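Local atomic coordinates of tail component (Lactobacillus phage J-1, PDB entry 5LY8), a protein that forms part of the phage distal tail (Dit) and, through carbohydrate-binding modules of which this is the second, probably recognises sugars on the Lactobacillus casei surface. Residues D156-A170 and R182-E194. Numbering follows the deposited sequence.
Sequences DLLPRNYYRDGNYNA and RLDRIDLGDGGIE
In the concanavalin-like beta sandwich of this carbohydrate-binding module, strands 166-170 and 182-185 pair antiparallel, and the turns around Tyr162 and Leu188 meet beyond the end of that pairing, with Arg185 lying on Tyr162. The guanidinium stacks flat on the phenol ring, planes 4° apart, and its CZ stands 3.5 Å from the ring centroid of Tyr162, a cation-pi contact; Leu188 CB covers the other guanidinium face. A bend at chi3 (-51°) turns the arginine head across the ring, and NH1 donates to the backbone carbonyl Tyr162 O at 2.9 Å while NE and NH2 both grip Gly189 O. Bonds in its own plane thus fix the head's rotation and tie the two turns together. Tyr162 in turn packs against one face of the Tyr163 ring, whose opposite face takes Leu158 CD2. Along the strands, Asn169 and Asp184 form a hydrogen-bonded pair, Asn169 N to Asp184 O 3.0 Å and Asp184 N to Asn169 O 2.9 Å. Leu183 points inward with Tyr168 and Ala170; its CG meets Tyr168 CD2 at 3.6 Å, and its CD2 reaches Leu158 CD1, from the chain of the facing sheet. Elsewhere, Asp156 OD2 and Glu194 OE2 lie only 2.5 Å apart, so one acid is probably protonated; Glu194 OE1 also bridges to Arg196. Where strand 166-170 begins, near the magnesium ligand Gln227, the carboxylate of Asp187 clasps Asn167: OD1 accepts the backbone N-H of Asn167 from above the carboxylate plane, and OD2 offers its syn lone pair to Asn167 ND2 at 2.8 Å, nearly straight at 168°.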
loop_
_atom_site.group_PDB
_atom_site.type_symbol
_atom_site.label_atom_id
_atom_site.label_comp_id
_atom_site.label_asym_id
_atom_site.label_seq_id
_atom_site.Cartn_x
_atom_site.Cartn_y
_atom_site.Cartn_z
ATOM N N ASP A 156 -5.469 12.494 -5.320
ATOM C CA ASP A 156 -6.821 12.412 -5.869
ATOM C C ASP A 156 -7.844 12.425 -4.764
ATOM O O ASP A 156 -7.964 11.451 -4.009
ATOM C CB ASP A 156 -6.968 11.135 -6.741
ATOM C CG ASP A 156 -6.285 11.158 -8.102
ATOM O OD1 ASP A 156 -5.643 12.193 -8.440
ATOM O OD2 ASP A 156 -6.376 10.145 -8.824
ATOM N N LEU A 157 -8.590 13.532 -4.662
ATOM C CA LEU A 157 -9.698 13.667 -3.713
ATOM C C LEU A 157 -10.846 12.870 -4.311
ATOM O O LEU A 157 -11.434 13.281 -5.320
ATOM C CB LEU A 157 -10.089 15.151 -3.529
ATOM C CG LEU A 157 -9.103 15.948 -2.669
ATOM C CD1 LEU A 157 -8.956 17.371 -3.151
ATOM C CD2 LEU A 157 -9.518 15.955 -1.235
ATOM N N LEU A 158 -11.134 11.700 -3.734
ATOM C CA LEU A 158 -12.118 10.750 -4.232
ATOM C C LEU A 158 -13.535 11.210 -3.915
ATOM O O LEU A 158 -13.886 11.303 -2.733
ATOM C CB LEU A 158 -11.901 9.384 -3.591
ATOM C CG LEU A 158 -10.555 8.751 -3.836
ATOM C CD1 LEU A 158 -10.488 7.413 -3.134
ATOM C CD2 LEU A 158 -10.279 8.590 -5.336
ATOM N N PRO A 159 -14.393 11.459 -4.924
ATOM C CA PRO A 159 -15.758 11.905 -4.598
ATOM C C PRO A 159 -16.498 10.824 -3.805
ATOM O O PRO A 159 -16.629 9.691 -4.277
ATOM C CB PRO A 159 -16.386 12.182 -5.968
ATOM C CG PRO A 159 -15.544 11.413 -6.948
ATOM C CD PRO A 159 -14.152 11.414 -6.379
ATOM N N ARG A 160 -16.955 11.153 -2.610
ATOM C CA ARG A 160 -17.584 10.163 -1.735
ATOM C C ARG A 160 -18.852 9.506 -2.239
ATOM O O ARG A 160 -19.196 8.463 -1.813
ATOM C CB ARG A 160 -17.765 10.714 -0.328
ATOM C CG ARG A 160 -16.463 10.698 0.461
ATOM C CD ARG A 160 -16.154 9.310 1.018
ATOM N NE ARG A 160 -16.909 8.968 2.203
ATOM C CZ ARG A 160 -17.149 7.718 2.588
ATOM N NH1 ARG A 160 -16.765 6.697 1.832
ATOM N NH2 ARG A 160 -17.774 7.480 3.702
ATOM N N ASN A 161 -19.534 10.140 -3.178
ATOM C CA ASN A 161 -20.729 9.547 -3.745
ATOM C C ASN A 161 -20.410 8.362 -4.614
ATOM O O ASN A 161 -21.227 7.492 -4.763
ATOM C CB ASN A 161 -21.479 10.595 -4.583
ATOM C CG ASN A 161 -22.745 10.068 -5.189
ATOM O OD1 ASN A 161 -23.589 9.570 -4.492
ATOM N ND2 ASN A 161 -22.846 10.145 -6.503
ATOM N N TYR A 162 -19.243 8.390 -5.227
ATOM C CA TYR A 162 -18.765 7.368 -6.122
ATOM C C TYR A 162 -17.899 6.356 -5.328
ATOM O O TYR A 162 -18.070 5.195 -5.452
ATOM C CB TYR A 162 -17.971 8.006 -7.266
ATOM C CG TYR A 162 -17.419 7.096 -8.353
ATOM C CD1 TYR A 162 -18.115 6.888 -9.523
ATOM C CD2 TYR A 162 -16.229 6.441 -8.209
ATOM C CE1 TYR A 162 -17.641 6.046 -10.513
ATOM C CE2 TYR A 162 -15.757 5.620 -9.205
ATOM C CZ TYR A 162 -16.463 5.422 -10.356
ATOM O OH TYR A 162 -15.956 4.618 -11.335
ATOM N N TYR A 163 -16.997 6.882 -4.522
ATOM C CA TYR A 163 -16.077 6.067 -3.728
ATOM C C TYR A 163 -16.646 5.849 -2.360
ATOM O O TYR A 163 -16.261 6.502 -1.386
ATOM C CB TYR A 163 -14.698 6.715 -3.677
ATOM C CG TYR A 163 -14.027 6.683 -5.019
ATOM C CD1 TYR A 163 -13.304 5.563 -5.431
ATOM C CD2 TYR A 163 -14.091 7.772 -5.880
ATOM C CE1 TYR A 163 -12.667 5.528 -6.665
ATOM C CE2 TYR A 163 -13.436 7.757 -7.114
ATOM C CZ TYR A 163 -12.726 6.630 -7.501
ATOM O OH TYR A 163 -12.110 6.587 -8.728
ATOM N N ARG A 164 -17.624 4.950 -2.301
ATOM C CA ARG A 164 -18.365 4.661 -1.082
ATOM C C ARG A 164 -17.590 3.700 -0.198
ATOM O O ARG A 164 -16.659 3.024 -0.655
ATOM C CB ARG A 164 -19.732 4.017 -1.428
ATOM C CG ARG A 164 -20.707 4.953 -2.165
ATOM C CD ARG A 164 -21.888 4.178 -2.746
ATOM N NE ARG A 164 -23.091 5.002 -2.902
ATOM C CZ ARG A 164 -24.069 4.761 -3.774
ATOM N NH1 ARG A 164 -23.990 3.730 -4.607
ATOM N NH2 ARG A 164 -25.124 5.564 -3.836
ATOM N N ASP A 165 -17.987 3.586 1.060
ATOM C CA ASP A 165 -17.402 2.569 1.930
ATOM C C ASP A 165 -17.546 1.192 1.251
ATOM O O ASP A 165 -18.579 0.908 0.627
ATOM C CB ASP A 165 -18.202 2.507 3.229
ATOM C CG ASP A 165 -18.108 3.704 4.154
ATOM O OD1 ASP A 165 -17.270 4.606 3.893
ATOM O OD2 ASP A 165 -18.798 3.689 5.194
ATOM N N GLY A 166 -16.524 0.351 1.360
ATOM C CA GLY A 166 -16.665 -0.981 0.794
ATOM C C GLY A 166 -15.371 -1.618 0.375
ATOM O O GLY A 166 -14.310 -1.308 0.909
ATOM N N ASN A 167 -15.468 -2.539 -0.568
ATOM C CA ASN A 167 -14.375 -3.384 -1.001
ATOM C C ASN A 167 -13.597 -2.827 -2.175
ATOM O O ASN A 167 -14.176 -2.445 -3.197
ATOM C CB ASN A 167 -14.958 -4.767 -1.387
ATOM C CG ASN A 167 -15.641 -5.452 -0.214
ATOM O OD1 ASN A 167 -15.001 -5.749 0.805
ATOM N ND2 ASN A 167 -16.965 -5.695 -0.338
ATOM N N TYR A 168 -12.256 -2.785 -2.040
ATOM C CA TYR A 168 -11.409 -2.249 -3.093
ATOM C C TYR A 168 -10.176 -3.105 -3.286
ATOM O O TYR A 168 -9.698 -3.728 -2.327
ATOM C CB TYR A 168 -10.912 -0.826 -2.689
ATOM C CG TYR A 168 -11.985 0.242 -2.682
ATOM C CD1 TYR A 168 -12.783 0.454 -1.561
ATOM C CD2 TYR A 168 -12.234 1.011 -3.818
ATOM C CE1 TYR A 168 -13.819 1.387 -1.580
ATOM C CE2 TYR A 168 -13.214 1.992 -3.817
ATOM C CZ TYR A 168 -14.016 2.155 -2.711
ATOM O OH TYR A 168 -15.017 3.094 -2.728
ATOM N N ASN A 169 -9.651 -3.128 -4.523
ATOM C CA ASN A 169 -8.332 -3.690 -4.782
ATOM C C ASN A 169 -7.383 -2.523 -4.995
ATOM O O ASN A 169 -7.579 -1.729 -5.918
ATOM C CB ASN A 169 -8.304 -4.605 -6.007
ATOM C CG ASN A 169 -8.783 -6.000 -5.710
ATOM O OD1 ASN A 169 -9.499 -6.624 -6.522
ATOM N ND2 ASN A 169 -8.411 -6.532 -4.570
ATOM N N ALA A 170 -6.379 -2.384 -4.132
ATOM C CA ALA A 170 -5.331 -1.370 -4.272
ATOM C C ALA A 170 -4.196 -2.036 -5.018
ATOM O O ALA A 170 -3.668 -3.066 -4.574
ATOM C CB ALA A 170 -4.861 -0.882 -2.903
ATOM N N ARG A 182 -3.884 1.776 -8.924
ATOM C CA ARG A 182 -5.325 1.657 -9.075
ATOM C C ARG A 182 -5.978 1.466 -7.727
ATOM O O ARG A 182 -5.408 0.875 -6.810
ATOM C CB ARG A 182 -5.727 0.448 -9.916
ATOM C CG ARG A 182 -5.053 0.406 -11.288
ATOM C CD ARG A 182 -5.816 -0.393 -12.331
ATOM N NE ARG A 182 -6.300 -1.662 -11.787
ATOM C CZ ARG A 182 -5.677 -2.828 -11.919
ATOM N NH1 ARG A 182 -4.524 -2.905 -12.583
ATOM N NH2 ARG A 182 -6.186 -3.923 -11.372
ATOM N N LEU A 183 -7.220 1.928 -7.645
ATOM C CA LEU A 183 -8.094 1.636 -6.524
ATOM C C LEU A 183 -9.384 1.139 -7.171
ATOM O O LEU A 183 -10.299 1.912 -7.476
ATOM C CB LEU A 183 -8.311 2.838 -5.596
ATOM C CG LEU A 183 -8.975 2.530 -4.288
ATOM C CD1 LEU A 183 -8.007 1.833 -3.340
ATOM C CD2 LEU A 183 -9.518 3.817 -3.663
ATOM N N ASP A 184 -9.447 -0.172 -7.418
ATOM C CA ASP A 184 -10.581 -0.765 -8.110
ATOM C C ASP A 184 -11.770 -0.911 -7.180
ATOM O O ASP A 184 -11.627 -1.473 -6.090
ATOM C CB ASP A 184 -10.221 -2.150 -8.654
ATOM C CG ASP A 184 -9.129 -2.236 -9.695
ATOM O OD1 ASP A 184 -8.800 -1.193 -10.313
ATOM O OD2 ASP A 184 -8.687 -3.367 -9.984
ATOM N N ARG A 185 -12.950 -0.435 -7.619
ATOM C CA ARG A 185 -14.186 -0.574 -6.867
ATOM C C ARG A 185 -14.743 -1.962 -7.135
ATOM O O ARG A 185 -15.398 -2.173 -8.157
ATOM C CB ARG A 185 -15.234 0.430 -7.356
ATOM C CG ARG A 185 -15.056 1.846 -6.924
ATOM C CD ARG A 185 -16.383 2.604 -6.999
ATOM N NE ARG A 185 -17.004 2.413 -8.311
ATOM C CZ ARG A 185 -18.138 2.973 -8.707
ATOM N NH1 ARG A 185 -18.787 3.812 -7.907
ATOM N NH2 ARG A 185 -18.623 2.717 -9.918
ATOM N N ILE A 186 -14.474 -2.924 -6.265
ATOM C CA ILE A 186 -14.942 -4.302 -6.405
ATOM C C ILE A 186 -16.492 -4.352 -6.405
ATOM O O ILE A 186 -17.078 -5.090 -7.190
ATOM C CB ILE A 186 -14.331 -5.220 -5.281
ATOM C CG1 ILE A 186 -12.780 -5.269 -5.355
ATOM C CG2 ILE A 186 -14.955 -6.660 -5.310
ATOM C CD1 ILE A 186 -12.117 -5.964 -4.206
ATOM N N ASP A 187 -17.139 -3.591 -5.519
ATOM C CA ASP A 187 -18.598 -3.615 -5.353
ATOM C C ASP A 187 -19.383 -2.972 -6.470
ATOM O O ASP A 187 -20.523 -3.388 -6.718
ATOM C CB ASP A 187 -18.998 -2.914 -4.045
ATOM C CG ASP A 187 -18.371 -3.468 -2.786
ATOM O OD1 ASP A 187 -18.179 -2.682 -1.834
ATOM O OD2 ASP A 187 -18.041 -4.695 -2.766
ATOM N N LEU A 188 -18.831 -1.932 -7.107
ATOM C CA LEU A 188 -19.608 -1.142 -8.070
ATOM C C LEU A 188 -19.033 -1.013 -9.486
ATOM O O LEU A 188 -19.728 -0.487 -10.369
ATOM C CB LEU A 188 -19.865 0.261 -7.477
ATOM C CG LEU A 188 -20.667 0.329 -6.164
ATOM C CD1 LEU A 188 -20.540 1.702 -5.513
ATOM C CD2 LEU A 188 -22.158 0.009 -6.390
ATOM N N GLY A 189 -17.795 -1.457 -9.694
ATOM C CA GLY A 189 -17.141 -1.415 -10.999
ATOM C C GLY A 189 -16.242 -0.207 -11.173
ATOM O O GLY A 189 -16.419 0.809 -10.498
ATOM N N ASP A 190 -15.278 -0.314 -12.103
ATOM C CA ASP A 190 -14.319 0.758 -12.403
ATOM C C ASP A 190 -13.532 1.153 -11.148
ATOM O O ASP A 190 -13.169 0.262 -10.380
ATOM C CB ASP A 190 -14.999 1.954 -13.131
ATOM C CG ASP A 190 -15.675 1.570 -14.420
ATOM O OD1 ASP A 190 -15.123 0.720 -15.147
ATOM O OD2 ASP A 190 -16.775 2.094 -14.689
ATOM N N GLY A 191 -13.267 2.438 -10.958
ATOM C CA GLY A 191 -12.477 2.921 -9.836
ATOM C C GLY A 191 -11.382 3.887 -10.250
ATOM O O GLY A 191 -11.460 4.489 -11.330
ATOM N N GLY A 192 -10.422 4.097 -9.347
ATOM C CA GLY A 192 -9.329 5.044 -9.539
ATOM C C GLY A 192 -8.220 4.427 -10.348
ATOM O O GLY A 192 -7.871 3.264 -10.142
ATOM N N ILE A 193 -7.649 5.193 -11.266
ATOM C CA ILE A 193 -6.525 4.717 -12.093
ATOM C C ILE A 193 -5.633 5.881 -12.460
ATOM O O ILE A 193 -6.103 6.879 -13.025
ATOM C CB ILE A 193 -6.911 3.840 -13.313
ATOM C CG1 ILE A 193 -5.677 3.544 -14.232
ATOM C CG2 ILE A 193 -8.100 4.421 -14.068
ATOM C CD1 ILE A 193 -5.764 2.335 -15.126
ATOM N N GLU A 194 -4.349 5.765 -12.148
ATOM C CA GLU A 194 -3.364 6.772 -12.509
ATOM C C GLU A 194 -2.133 6.077 -13.026
ATOM O O GLU A 194 -1.541 5.262 -12.288
ATOM C CB GLU A 194 -3.001 7.631 -11.283
ATOM C CG GLU A 194 -4.125 8.513 -10.767
ATOM C CD GLU A 194 -4.543 9.692 -11.613
ATOM O OE1 GLU A 194 -3.854 10.030 -12.597
ATOM O OE2 GLU A 194 -5.528 10.354 -11.213
HETATM O O HOH W 1 -7.905 8.237 -9.991
HETATM O O HOH W 2 -19.038 0.051 -2.017
HETATM O O HOH W 3 -16.203 -0.959 -4.226
HETATM O O HOH W 4 -9.819 -5.679 -9.171
#